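Local coordinates for bartonella effector protein (Bep) substrate of VirB T4SS (Bartonella clarridgeiae, PDB 4YK2), which is a VirB-translocated effector whose BID domain, the part present here, probably serves as a signal for its type IV secretion, at residues I47-Q52 with A84-S89; Q61-P66 with H114-A119; I71-L76 with K108-I113. All blocks are in the same frame, centred on the assembly; numbering follows the deposited sequence. Where two conformers were deposited one is given.

Interaction 1: I47-Q52 with A84-S89; sequences IVFGNQ and AKLAGS. With SO4 (sulfate ion), chain C; SO4 (sulfate ion), chain E.
The C-terminal end of helix 21-49 docks through V48 and F49 onto loop A84-S89, where the helical bundle meets the segment leading to the small strand pair 90-91 and 94-95. V48 O is the polar focus. A87 N donates to V48 O over 2.8 Å in a nearly straight bond (175° at the hydrogen), tilted 30° from the carbonyl plane; L86 CA makes a CA-H...O contact with V48 O at 3.5 Å. A87 CB also touches I47 O. V48 CG1, anti to the backbone N (chi1 172°), reaches L86 CD2 at 3.8 Å and lies over the centre of one face of the F49 ring. The rim of that ring faces the loop backbone: F49 CE1 is 3.6 Å from A84 O, K85 O lies in the ring plane at the edge, and A84 CB approaches F49 CD1 at 3.9 Å. A water donates to F49 O; its very short approach to K85 O is doubtful. G50, with positive phi, is the first residue to leave helical geometry. N51 ND2 and S89 OG each bind a different sulfate, probably from the crystallisation liquor. R99 hydrogen-bonds A87 O and G88 O, holding the loop from helix 97-103. The A87-V48 bond is a tertiary main-chain hydrogen bond that pins the last turn of helix 21-49 to the loop, where the four-helix bundle meets what is probably the hook of the BID fold.

Interaction 2: Q61-P66 with H114-A119; sequences QIHENP and HKYADA
Y116 OH lies against three carbons of H63, CB, CG and CD2, where helix 56-64 packs on helix 106-123, two members of the four-helix bundle of the BID domain. H63 CD2 lies 3.4 Å from Y116 OH and H63 CB equally close, with CG slightly farther; these are packing contacts with the oxygen rather than hydrogen bonds. The hydroxyl lies at the edge of the imidazole, near its plane, and the two side chains cross at about a right angle. Y116 CG stands anti to its backbone N (chi1 171°), which starts the phenol on its way from helix 106-123 across to helix 56-64. On the inner side of this pair, the CB of I62 points toward helix 106-123. Its CG2 branch, anti to the backbone N, meets A117 CB at 3.8 Å and comes to the edge of the Y116 ring at CE2, 4.2 Å away and near the ring plane. The small A117 thus receives the isoleucine branch while the long tyrosine passes beside it. I62 also touches T69 and I72 of helix 69-78 and I113 of helix 106-123, which makes it a shared part of the bundle interior. Y116 rests against E38 of helix 21-49 as well. Helix 56-64 ends at E64, N65 is the first residue to leave helical angles, and the following turn is tied by hydrogen bonds between N65 OD1 and S67 OG and between P66 O and T69 OG1. At that turn P66 CB faces the backbone of helix 106-123, 4.1 Å from A117 O.

Interaction 3: I71-L76 with K108-I113; sequences IISNTL and KLVEAI
L76 CD2 sits among three side chains of the facing helix: I113 CD1 at 3.6 Å, V110 CG2 at 3.7 Å and L109 CG at 3.8 Å. One methyl therefore carries most of the contact. L76 CG is anti to its backbone N (chi1 -172°) and itself lies 3.9 Å from V110 CG2; the leucine and the valine slide past each other in opposite directions, whereas L76 and I113 cross obliquely. About one turn back along helix 69-78, S73 CB rests on V110 CG1 at 4.1 Å, so the two branches of V110 serve two residues of the partner. S73 OG hydrogen-bonds T69 O of its own helix. The next layer is the rest of the bundle. L76 is backed by F49 of helix 21-49 and by F83 of the loop after its own helix, L109 by S45, and I113 by L55 and by I62 of helix 56-64. Short segments of the two helices run almost exactly antiparallel, at 174°, with their axes approaching to 10.0 Å, a spacing bridged mainly by L76, L109, V110 and I113. Since no hydrogen bond spans the two segments, this pair of helices is joined here by van der Waals packing and the burial of hydrocarbon, while backbone hydrogen bonds such as L76 N to I72 O and I113 N to L109 O stay within each helix.

In the fold
From the N terminus, helix 21-49 supplies the first half of interaction 1, helix 56-64 that of interaction 2 and helix 69-78 that of interaction 3. The chain then returns: loop 84-89 closes interaction 1 across the two short helices, and after the strand pair and helix 97-103, helix 106-123 closes interaction 3 and then interaction 2. Interaction 3 lies within the span of interaction 2, since its partners come later on the way out and earlier on the way back; interaction 1 crosses both. Interactions 1 and 2 sit on opposite sides of the chain's centre, their centres 22 Å apart, and interaction 3 touches each of them, so packing runs from one to the next.

Interaction 1: I47-Q52 with A84-S89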
# COMPACT_ATOMS: atom_id res chain seq x y z
N ILE A 47 6.81 -3.61 7.75
CA ILE A 47 6.35 -3.60 9.14
C ILE A 47 5.14 -4.51 9.36
O ILE A 47 5.08 -5.25 10.34
CB ILE A 47 6.02 -2.16 9.61
CG1 ILE A 47 7.26 -1.26 9.53
CG2 ILE A 47 5.47 -2.19 11.02
CD1 ILE A 47 6.97 0.24 9.70
N VAL A 48 4.18 -4.43 8.45
CA VAL A 48 2.94 -5.19 8.60
C VAL A 48 3.16 -6.70 8.35
O VAL A 48 2.67 -7.53 9.10
CB VAL A 48 1.84 -4.63 7.66
CG1 VAL A 48 0.62 -5.54 7.66
CG2 VAL A 48 1.47 -3.21 8.06
N PHE A 49 3.91 -7.03 7.29
CA PHE A 49 4.01 -8.42 6.83
C PHE A 49 5.42 -8.99 6.92
O PHE A 49 5.60 -10.20 6.76
CB PHE A 49 3.54 -8.54 5.38
CG PHE A 49 2.07 -8.25 5.19
CD1 PHE A 49 1.11 -9.09 5.74
CD2 PHE A 49 1.66 -7.17 4.43
CE1 PHE A 49 -0.24 -8.85 5.56
CE2 PHE A 49 0.30 -6.91 4.24
CZ PHE A 49 -0.66 -7.75 4.80
N GLY A 50 6.42 -8.16 7.14
CA GLY A 50 7.79 -8.66 7.15
C GLY A 50 8.32 -8.86 5.74
O GLY A 50 9.36 -9.48 5.56
N ASN A 51 7.62 -8.33 4.74
CA ASN A 51 8.04 -8.44 3.34
C ASN A 51 7.62 -7.16 2.62
O ASN A 51 6.43 -6.91 2.43
CB ASN A 51 7.44 -9.68 2.66
CG ASN A 51 7.93 -9.87 1.21
OD1 ASN A 51 8.52 -8.97 0.60
ND2 ASN A 51 7.69 -11.05 0.67
N GLN A 52 8.59 -6.35 2.24
CA GLN A 52 8.26 -5.03 1.69
C GLN A 52 7.53 -5.15 0.34
O GLN A 52 6.90 -4.19 -0.11
CB GLN A 52 9.52 -4.18 1.55
CG GLN A 52 10.55 -4.70 0.60
CD GLN A 52 11.85 -3.90 0.70
OE1 GLN A 52 11.83 -2.68 0.87
NE2 GLN A 52 12.97 -4.60 0.64
N ALA A 84 -1.28 -12.47 3.93
CA ALA A 84 -0.15 -13.18 4.51
C ALA A 84 -0.26 -13.07 6.02
O ALA A 84 -0.97 -12.21 6.52
CB ALA A 84 1.18 -12.60 4.03
N LYS A 85 0.46 -13.93 6.73
CA LYS A 85 0.54 -13.81 8.19
C LYS A 85 1.15 -12.46 8.57
O LYS A 85 2.09 -12.00 7.91
CB LYS A 85 1.38 -14.96 8.77
CG LYS A 85 1.48 -14.94 10.28
CD LYS A 85 1.97 -16.27 10.81
CE LYS A 85 3.47 -16.29 10.91
NZ LYS A 85 3.94 -15.31 11.92
N LEU A 86 0.63 -11.82 9.60
CA LEU A 86 1.21 -10.56 10.06
C LEU A 86 2.58 -10.80 10.69
O LEU A 86 2.84 -11.89 11.22
CB LEU A 86 0.29 -9.87 11.07
CG LEU A 86 -1.10 -9.45 10.61
CD1 LEU A 86 -1.83 -8.77 11.74
CD2 LEU A 86 -1.01 -8.55 9.40
N ALA A 87 3.44 -9.80 10.63
CA ALA A 87 4.75 -9.88 11.28
C ALA A 87 4.57 -10.05 12.78
O ALA A 87 3.53 -9.69 13.32
CB ALA A 87 5.58 -8.64 10.98
N GLY A 88 5.58 -10.60 13.44
CA GLY A 88 5.49 -10.86 14.87
C GLY A 88 4.68 -12.11 15.12
O GLY A 88 4.43 -12.89 14.21
N SER A 89 4.25 -12.32 16.36
CA SER A 89 3.39 -13.45 16.64
C SER A 89 2.43 -13.15 17.78
O SER A 89 2.57 -12.15 18.49
CB SER A 89 4.21 -14.70 16.95
OG SER A 89 5.27 -14.42 17.83
S SO4 C . 8.58 -12.81 15.91
O1 SO4 C . 8.86 -11.49 16.47
O2 SO4 C . 8.57 -12.73 14.45
O3 SO4 C . 7.28 -13.28 16.38
O4 SO4 C . 9.61 -13.74 16.34
S SO4 E . 8.21 -14.43 2.42
O1 SO4 E . 8.71 -13.65 3.55
O2 SO4 E . 7.08 -13.73 1.81
O3 SO4 E . 7.75 -15.73 2.89
O4 SO4 E . 9.27 -14.62 1.44
O HOH W 1 4.01 -12.74 6.44

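Interaction 2: Q61-P66 with H114-A119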
# COMPACT_ATOMS: atom_id res chain seq x y z
N GLN A 61 -2.21 -4.85 -9.88
CA GLN A 61 -3.62 -4.98 -10.21
C GLN A 61 -4.30 -3.61 -10.14
O GLN A 61 -5.08 -3.22 -11.01
CB GLN A 61 -4.30 -5.97 -9.25
CG GLN A 61 -5.82 -6.11 -9.42
CD GLN A 61 -6.41 -7.14 -8.45
OE1 GLN A 61 -5.67 -7.84 -7.77
NE2 GLN A 61 -7.73 -7.22 -8.38
N ILE A 62 -4.00 -2.89 -9.06
CA ILE A 62 -4.51 -1.54 -8.86
C ILE A 62 -3.95 -0.63 -9.93
O ILE A 62 -4.67 0.19 -10.51
CB ILE A 62 -4.19 -1.02 -7.44
CG1 ILE A 62 -5.10 -1.71 -6.42
CG2 ILE A 62 -4.38 0.49 -7.35
CD1 ILE A 62 -4.67 -1.50 -4.98
N HIS A 63 -2.66 -0.77 -10.22
CA HIS A 63 -2.04 0.06 -11.24
C HIS A 63 -2.78 -0.08 -12.58
O HIS A 63 -3.02 0.90 -13.28
CB HIS A 63 -0.57 -0.30 -11.43
CG HIS A 63 0.15 0.61 -12.38
ND1 HIS A 63 0.21 0.37 -13.73
CD2 HIS A 63 0.82 1.76 -12.17
CE1 HIS A 63 0.90 1.33 -14.32
NE2 HIS A 63 1.28 2.20 -13.39
N GLU A 64 -3.13 -1.31 -12.91
CA GLU A 64 -3.83 -1.62 -14.15
C GLU A 64 -5.28 -1.15 -14.12
O GLU A 64 -5.82 -0.64 -15.10
CB GLU A 64 -3.78 -3.13 -14.41
CG GLU A 64 -4.96 -3.68 -15.19
CD GLU A 64 -4.80 -3.50 -16.68
OE1 GLU A 64 -3.77 -2.94 -17.11
OE2 GLU A 64 -5.71 -3.94 -17.42
N ASN A 65 -5.93 -1.33 -12.97
CA ASN A 65 -7.30 -0.90 -12.81
C ASN A 65 -7.52 -0.39 -11.40
O ASN A 65 -7.83 -1.17 -10.51
CB ASN A 65 -8.27 -2.04 -13.13
CG ASN A 65 -9.71 -1.56 -13.16
OD1 ASN A 65 -9.99 -0.38 -12.94
ND2 ASN A 65 -10.64 -2.47 -13.46
N PRO A 66 -7.38 0.93 -11.19
CA PRO A 66 -7.48 1.48 -9.83
C PRO A 66 -8.85 1.33 -9.20
O PRO A 66 -8.99 1.54 -7.99
CB PRO A 66 -7.12 2.96 -10.03
CG PRO A 66 -6.30 2.97 -11.27
CD PRO A 66 -6.94 1.95 -12.15
N HIS A 114 -4.31 3.98 -1.03
CA HIS A 114 -5.30 4.90 -1.59
C HIS A 114 -4.62 6.08 -2.31
O HIS A 114 -5.04 6.48 -3.39
CB HIS A 114 -6.25 5.43 -0.51
CG HIS A 114 -7.41 4.53 -0.22
ND1 HIS A 114 -8.48 4.39 -1.08
CD2 HIS A 114 -7.68 3.74 0.85
CE1 HIS A 114 -9.35 3.53 -0.56
NE2 HIS A 114 -8.89 3.13 0.61
N LYS A 115 -3.56 6.62 -1.71
CA LYS A 115 -2.80 7.71 -2.34
C LYS A 115 -2.13 7.26 -3.64
O LYS A 115 -2.15 7.98 -4.63
CB LYS A 115 -1.75 8.26 -1.38
CG LYS A 115 -2.34 9.09 -0.25
CD LYS A 115 -1.25 9.70 0.61
CE LYS A 115 -1.87 10.41 1.81
NZ LYS A 115 -0.87 10.65 2.89
N TYR A 116 -1.54 6.06 -3.62
CA TYR A 116 -0.96 5.46 -4.81
C TYR A 116 -2.01 5.34 -5.92
O TYR A 116 -1.79 5.78 -7.06
CB TYR A 116 -0.37 4.09 -4.46
CG TYR A 116 0.09 3.27 -5.65
CD1 TYR A 116 1.33 3.49 -6.23
CD2 TYR A 116 -0.72 2.27 -6.17
CE1 TYR A 116 1.74 2.74 -7.30
CE2 TYR A 116 -0.32 1.52 -7.25
CZ TYR A 116 0.92 1.76 -7.81
OH TYR A 116 1.32 1.00 -8.88
N ALA A 117 -3.16 4.77 -5.58
CA ALA A 117 -4.26 4.62 -6.54
C ALA A 117 -4.74 5.95 -7.11
O ALA A 117 -5.02 6.04 -8.30
CB ALA A 117 -5.42 3.89 -5.90
N ASP A 118 -4.86 6.96 -6.25
CA ASP A 118 -5.27 8.29 -6.69
C ASP A 118 -4.27 8.89 -7.66
O ASP A 118 -4.65 9.53 -8.64
CB ASP A 118 -5.43 9.24 -5.49
CG ASP A 118 -6.69 8.95 -4.67
OD1 ASP A 118 -7.52 8.15 -5.12
OD2 ASP A 118 -6.83 9.56 -3.59
N ALA A 119 -2.98 8.68 -7.37
CA ALA A 119 -1.93 9.24 -8.21
C ALA A 119 -1.91 8.54 -9.56
O ALA A 119 -1.74 9.19 -10.59
CB ALA A 119 -0.58 9.13 -7.53

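Interaction 3: I71-L76 with K108-I113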
# COMPACT_ATOMS: atom_id res chain seq x y z
N ILE A 71 -11.87 -2.79 -2.98
CA ILE A 71 -11.97 -4.20 -2.58
C ILE A 71 -10.72 -4.65 -1.84
O ILE A 71 -10.79 -5.25 -0.76
CB ILE A 71 -12.23 -5.09 -3.81
CG1 ILE A 71 -13.69 -4.95 -4.26
CG2 ILE A 71 -11.92 -6.56 -3.49
CD1 ILE A 71 -13.95 -5.47 -5.67
N ILE A 72 -9.57 -4.36 -2.42
CA ILE A 72 -8.30 -4.70 -1.81
C ILE A 72 -8.11 -4.01 -0.45
O ILE A 72 -7.68 -4.65 0.52
CB ILE A 72 -7.17 -4.37 -2.79
CG1 ILE A 72 -7.20 -5.40 -3.94
CG2 ILE A 72 -5.81 -4.40 -2.08
CD1 ILE A 72 -6.41 -4.99 -5.19
N SER A 73 -8.48 -2.73 -0.35
CA SER A 73 -8.34 -1.96 0.88
C SER A 73 -9.21 -2.48 2.01
O SER A 73 -8.78 -2.51 3.17
CB SER A 73 -8.68 -0.48 0.64
OG SER A 73 -7.72 0.08 -0.23
N ASN A 74 -10.44 -2.85 1.68
CA ASN A 74 -11.37 -3.42 2.65
C ASN A 74 -10.84 -4.73 3.22
O ASN A 74 -10.94 -5.00 4.42
CB ASN A 74 -12.73 -3.67 1.99
CG ASN A 74 -13.72 -4.30 2.94
OD1 ASN A 74 -14.24 -3.63 3.84
ND2 ASN A 74 -13.99 -5.58 2.76
N THR A 75 -10.29 -5.57 2.35
CA THR A 75 -9.70 -6.83 2.80
C THR A 75 -8.50 -6.55 3.70
O THR A 75 -8.33 -7.20 4.74
CB THR A 75 -9.26 -7.72 1.63
OG1 THR A 75 -10.42 -8.14 0.90
CG2 THR A 75 -8.50 -8.95 2.14
N LEU A 76 -7.69 -5.56 3.34
CA LEU A 76 -6.51 -5.24 4.13
C LEU A 76 -6.89 -4.72 5.52
O LEU A 76 -6.24 -5.04 6.52
CB LEU A 76 -5.64 -4.22 3.40
CG LEU A 76 -4.27 -3.92 4.00
CD1 LEU A 76 -3.47 -5.20 4.18
CD2 LEU A 76 -3.50 -2.94 3.08
N LYS A 108 -2.13 3.07 8.15
CA LYS A 108 -1.31 3.92 7.28
C LYS A 108 -0.96 3.20 5.97
O LYS A 108 -0.81 3.85 4.94
CB LYS A 108 -0.04 4.38 8.01
CG LYS A 108 -0.28 5.55 8.99
CD LYS A 108 -0.49 6.89 8.27
CE LYS A 108 -0.59 8.06 9.25
NZ LYS A 108 -0.51 9.38 8.57
N LEU A 109 -0.84 1.88 6.00
CA LEU A 109 -0.61 1.12 4.77
C LEU A 109 -1.81 1.28 3.82
O LEU A 109 -1.64 1.53 2.62
CB LEU A 109 -0.34 -0.36 5.07
CG LEU A 109 -0.15 -1.33 3.89
CD1 LEU A 109 0.90 -0.83 2.92
CD2 LEU A 109 0.21 -2.73 4.40
N VAL A 110 -3.02 1.16 4.35
CA VAL A 110 -4.22 1.39 3.56
C VAL A 110 -4.24 2.82 2.95
O VAL A 110 -4.56 3.00 1.78
CB VAL A 110 -5.49 1.12 4.41
CG1 VAL A 110 -6.76 1.56 3.70
CG2 VAL A 110 -5.55 -0.38 4.82
N GLU A 111 -3.88 3.82 3.75
CA GLU A 111 -3.87 5.19 3.24
C GLU A 111 -2.88 5.37 2.12
O GLU A 111 -3.15 6.07 1.15
CB GLU A 111 -3.56 6.19 4.36
CG GLU A 111 -4.68 6.35 5.36
CD GLU A 111 -4.46 7.53 6.29
OE1 GLU A 111 -3.84 8.53 5.86
OE2 GLU A 111 -4.90 7.44 7.45
N ALA A 112 -1.72 4.74 2.24
CA ALA A 112 -0.69 4.88 1.22
C ALA A 112 -1.13 4.23 -0.08
O ALA A 112 -0.84 4.72 -1.17
CB ALA A 112 0.62 4.30 1.70
N ILE A 113 -1.87 3.12 0.02
CA ILE A 113 -2.40 2.45 -1.15
C ILE A 113 -3.47 3.32 -1.82
O ILE A 113 -3.52 3.40 -3.05
CB ILE A 113 -2.93 1.05 -0.79
CG1 ILE A 113 -1.76 0.12 -0.47
CG2 ILE A 113 -3.78 0.47 -1.93
CD1 ILE A 113 -2.20 -1.21 0.17